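Local atomic coordinates of ribonucleoside-diphosphate reductase subunit beta (Streptococcus sanguinis, PDB entry 4N83), a protein that carries the dimanganese centre of a class Ib ribonucleotide reductase, which probably makes deoxyribonucleotides from ribonucleotides for DNA synthesis. Residues K218-Y222 with L261-D267. Sequence-based numbering, arbitrary orientation.
Sequences KEWMY and LMNLGQD
M221 and its neighbours on one turn of helix 211-240 meet the C-terminal end of helix 246-263 and the chain leaving it, with backbones well separated: M221 CA and L261 CA are 9.6 Å apart. Side chains therefore do nearly all the bridging, and no hydrogen bond crosses between the segments. M221 shows how a long, unbranched residue spans such a distance. With CG anti to the backbone N (chi1 -177°) and the chain extended beyond it, the thioether reaches straight across, and its CE settles among three partners, 3.6 Å from L264 CD1, 3.7 Å from L261 CD2 and close to Q266 CG. M221 runs past L264 in the opposite direction. The same L261 CD2 also meets the phenol end of Y222, 3.7 Å from CE1, the two side chains crossing at about a right angle. On the more polar side, the Q266 chain bends at its second torsion, and its amide stands nearly perpendicular to the Y222 ring, the planes 83° apart. The aliphatic part of K218 lies by that amide, with CE 3.7 Å from Q266 NE2. F155 and V154 of helix 148-160 continue the apolar layer around M221 and L264, while F206 of helix 178-206 touches both K218 and Q266. Past the end of helix 246-263, G265 takes a positive phi, Q266 N bonds back to L261 O at 2.8 Å, and G265 N makes a weak bond to M262 O. This is a Schellman motif, here ending a helix of the all-helical, ferritin-like small-subunit fold, with the L264 side chain about 12 Å from a bound manganese ion.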
loop_
_atom_site.group_PDB
_atom_site.type_symbol
_atom_site.label_atom_id
_atom_site.label_comp_id
_atom_site.label_asym_id
_atom_site.label_seq_id
_atom_site.Cartn_x
_atom_site.Cartn_y
_atom_site.Cartn_z
ATOM N N LYS A 218 0.425 -25.761 -16.781
ATOM C CA LYS A 218 0.092 -26.781 -15.782
ATOM C C LYS A 218 1.280 -27.705 -15.515
ATOM O O LYS A 218 1.480 -28.149 -14.386
ATOM C CB LYS A 218 -1.126 -27.602 -16.225
ATOM C CG LYS A 218 -2.445 -26.848 -16.133
ATOM C CD LYS A 218 -3.584 -27.598 -16.810
ATOM C CE LYS A 218 -3.972 -28.856 -16.049
ATOM N NZ LYS A 218 -5.172 -29.511 -16.639
ATOM N N GLU A 219 2.065 -27.984 -16.554
ATOM C CA GLU A 219 3.297 -28.761 -16.407
ATOM C C GLU A 219 4.327 -27.986 -15.581
ATOM O O GLU A 219 4.966 -28.551 -14.693
ATOM C CB GLU A 219 3.879 -29.120 -17.778
ATOM C CG GLU A 219 4.984 -30.167 -17.734
ATOM C CD GLU A 219 5.551 -30.495 -19.105
ATOM O OE1 GLU A 219 5.131 -29.869 -20.101
ATOM O OE2 GLU A 219 6.422 -31.385 -19.185
ATOM N N TRP A 220 4.475 -26.695 -15.874
ATOM C CA TRP A 220 5.373 -25.819 -15.115
ATOM C C TRP A 220 4.854 -25.572 -13.693
ATOM O O TRP A 220 5.632 -25.292 -12.780
ATOM C CB TRP A 220 5.560 -24.484 -15.848
ATOM C CG TRP A 220 6.661 -23.626 -15.287
ATOM C CD1 TRP A 220 7.982 -23.652 -15.636
ATOM C CD2 TRP A 220 6.533 -22.615 -14.280
ATOM N NE1 TRP A 220 8.683 -22.721 -14.907
ATOM C CE2 TRP A 220 7.818 -22.071 -14.068
ATOM C CE3 TRP A 220 5.456 -22.117 -13.536
ATOM C CZ2 TRP A 220 8.055 -21.053 -13.142
ATOM C CZ3 TRP A 220 5.692 -21.104 -12.616
ATOM C CH2 TRP A 220 6.984 -20.584 -12.426
ATOM N N MET A 221 3.539 -25.681 -13.519
ATOM C CA MET A 221 2.894 -25.465 -12.225
ATOM C C MET A 221 3.215 -26.581 -11.230
ATOM O O MET A 221 3.720 -26.316 -10.137
ATOM C CB MET A 221 1.379 -25.347 -12.418
ATOM C CG MET A 221 0.591 -25.045 -11.155
ATOM S SD MET A 221 -1.075 -24.458 -11.518
ATOM C CE MET A 221 -1.815 -24.574 -9.893
ATOM N N TYR A 222 2.919 -27.821 -11.610
ATOM C CA TYR A 222 3.156 -28.972 -10.733
ATOM C C TYR A 222 4.648 -29.264 -10.541
ATOM O O TYR A 222 5.048 -29.749 -9.483
ATOM C CB TYR A 222 2.423 -30.218 -11.246
ATOM C CG TYR A 222 0.918 -30.142 -11.076
ATOM C CD1 TYR A 222 0.334 -30.253 -9.816
ATOM C CD2 TYR A 222 0.078 -29.959 -12.172
ATOM C CE1 TYR A 222 -1.041 -30.183 -9.654
ATOM C CE2 TYR A 222 -1.297 -29.888 -12.021
ATOM C CZ TYR A 222 -1.852 -30.001 -10.761
ATOM O OH TYR A 222 -3.217 -29.930 -10.610
ATOM N N LEU A 261 -4.176 -24.766 -5.007
ATOM C CA LEU A 261 -4.669 -25.290 -6.281
ATOM C C LEU A 261 -6.097 -24.819 -6.555
ATOM O O LEU A 261 -6.416 -24.408 -7.672
ATOM C CB LEU A 261 -4.623 -26.825 -6.289
ATOM C CG LEU A 261 -3.247 -27.467 -6.489
ATOM C CD1 LEU A 261 -3.188 -28.857 -5.868
ATOM C CD2 LEU A 261 -2.895 -27.524 -7.969
ATOM N N MET A 262 -6.943 -24.879 -5.529
ATOM C CA MET A 262 -8.356 -24.528 -5.667
ATOM C C MET A 262 -8.565 -23.044 -5.971
ATOM O O MET A 262 -9.487 -22.686 -6.705
ATOM C CB MET A 262 -9.127 -24.918 -4.403
ATOM C CG MET A 262 -10.639 -24.809 -4.542
ATOM S SD MET A 262 -11.531 -25.970 -3.490
ATOM C CE MET A 262 -11.184 -27.523 -4.318
ATOM N N ASN A 263 -7.713 -22.189 -5.409
ATOM C CA ASN A 263 -7.755 -20.756 -5.710
ATOM C C ASN A 263 -7.352 -20.470 -7.155
ATOM O O ASN A 263 -7.956 -19.622 -7.811
ATOM C CB ASN A 263 -6.849 -19.967 -4.758
ATOM C CG ASN A 263 -7.360 -19.954 -3.327
ATOM O OD1 ASN A 263 -6.573 -19.930 -2.383
ATOM N ND2 ASN A 263 -8.678 -19.963 -3.159
ATOM N N LEU A 264 -6.342 -21.186 -7.646
ATOM C CA LEU A 264 -5.864 -21.018 -9.023
ATOM C C LEU A 264 -6.756 -21.717 -10.060
ATOM O O LEU A 264 -6.486 -21.641 -11.259
ATOM C CB LEU A 264 -4.419 -21.513 -9.148
ATOM C CG LEU A 264 -3.368 -20.649 -8.438
ATOM C CD1 LEU A 264 -2.091 -21.431 -8.173
ATOM C CD2 LEU A 264 -3.064 -19.393 -9.242
ATOM N N GLY A 265 -7.807 -22.394 -9.600
ATOM C CA GLY A 265 -8.777 -23.028 -10.491
ATOM C C GLY A 265 -8.388 -24.433 -10.912
ATOM O O GLY A 265 -8.835 -24.918 -11.953
ATOM N N GLN A 266 -7.558 -25.086 -10.101
ATOM C CA GLN A 266 -7.117 -26.452 -10.366
ATOM C C GLN A 266 -7.671 -27.408 -9.316
ATOM O O GLN A 266 -8.183 -26.985 -8.277
ATOM C CB GLN A 266 -5.588 -26.524 -10.393
ATOM C CG GLN A 266 -4.952 -25.849 -11.602
ATOM C CD GLN A 266 -5.375 -26.460 -12.929
ATOM O OE1 GLN A 266 -5.509 -25.757 -13.931
ATOM N NE2 GLN A 266 -5.591 -27.771 -12.943
ATOM N N ASP A 267 -7.553 -28.701 -9.598
ATOM C CA ASP A 267 -8.140 -29.741 -8.759
ATOM C C ASP A 267 -7.224 -30.079 -7.581
ATOM O O ASP A 267 -6.005 -29.933 -7.685
ATOM C CB ASP A 267 -8.410 -30.992 -9.600
ATOM C CG ASP A 267 -9.317 -30.711 -10.787
ATOM O OD1 ASP A 267 -10.418 -30.160 -10.578
ATOM O OD2 ASP A 267 -8.930 -31.038 -11.928
#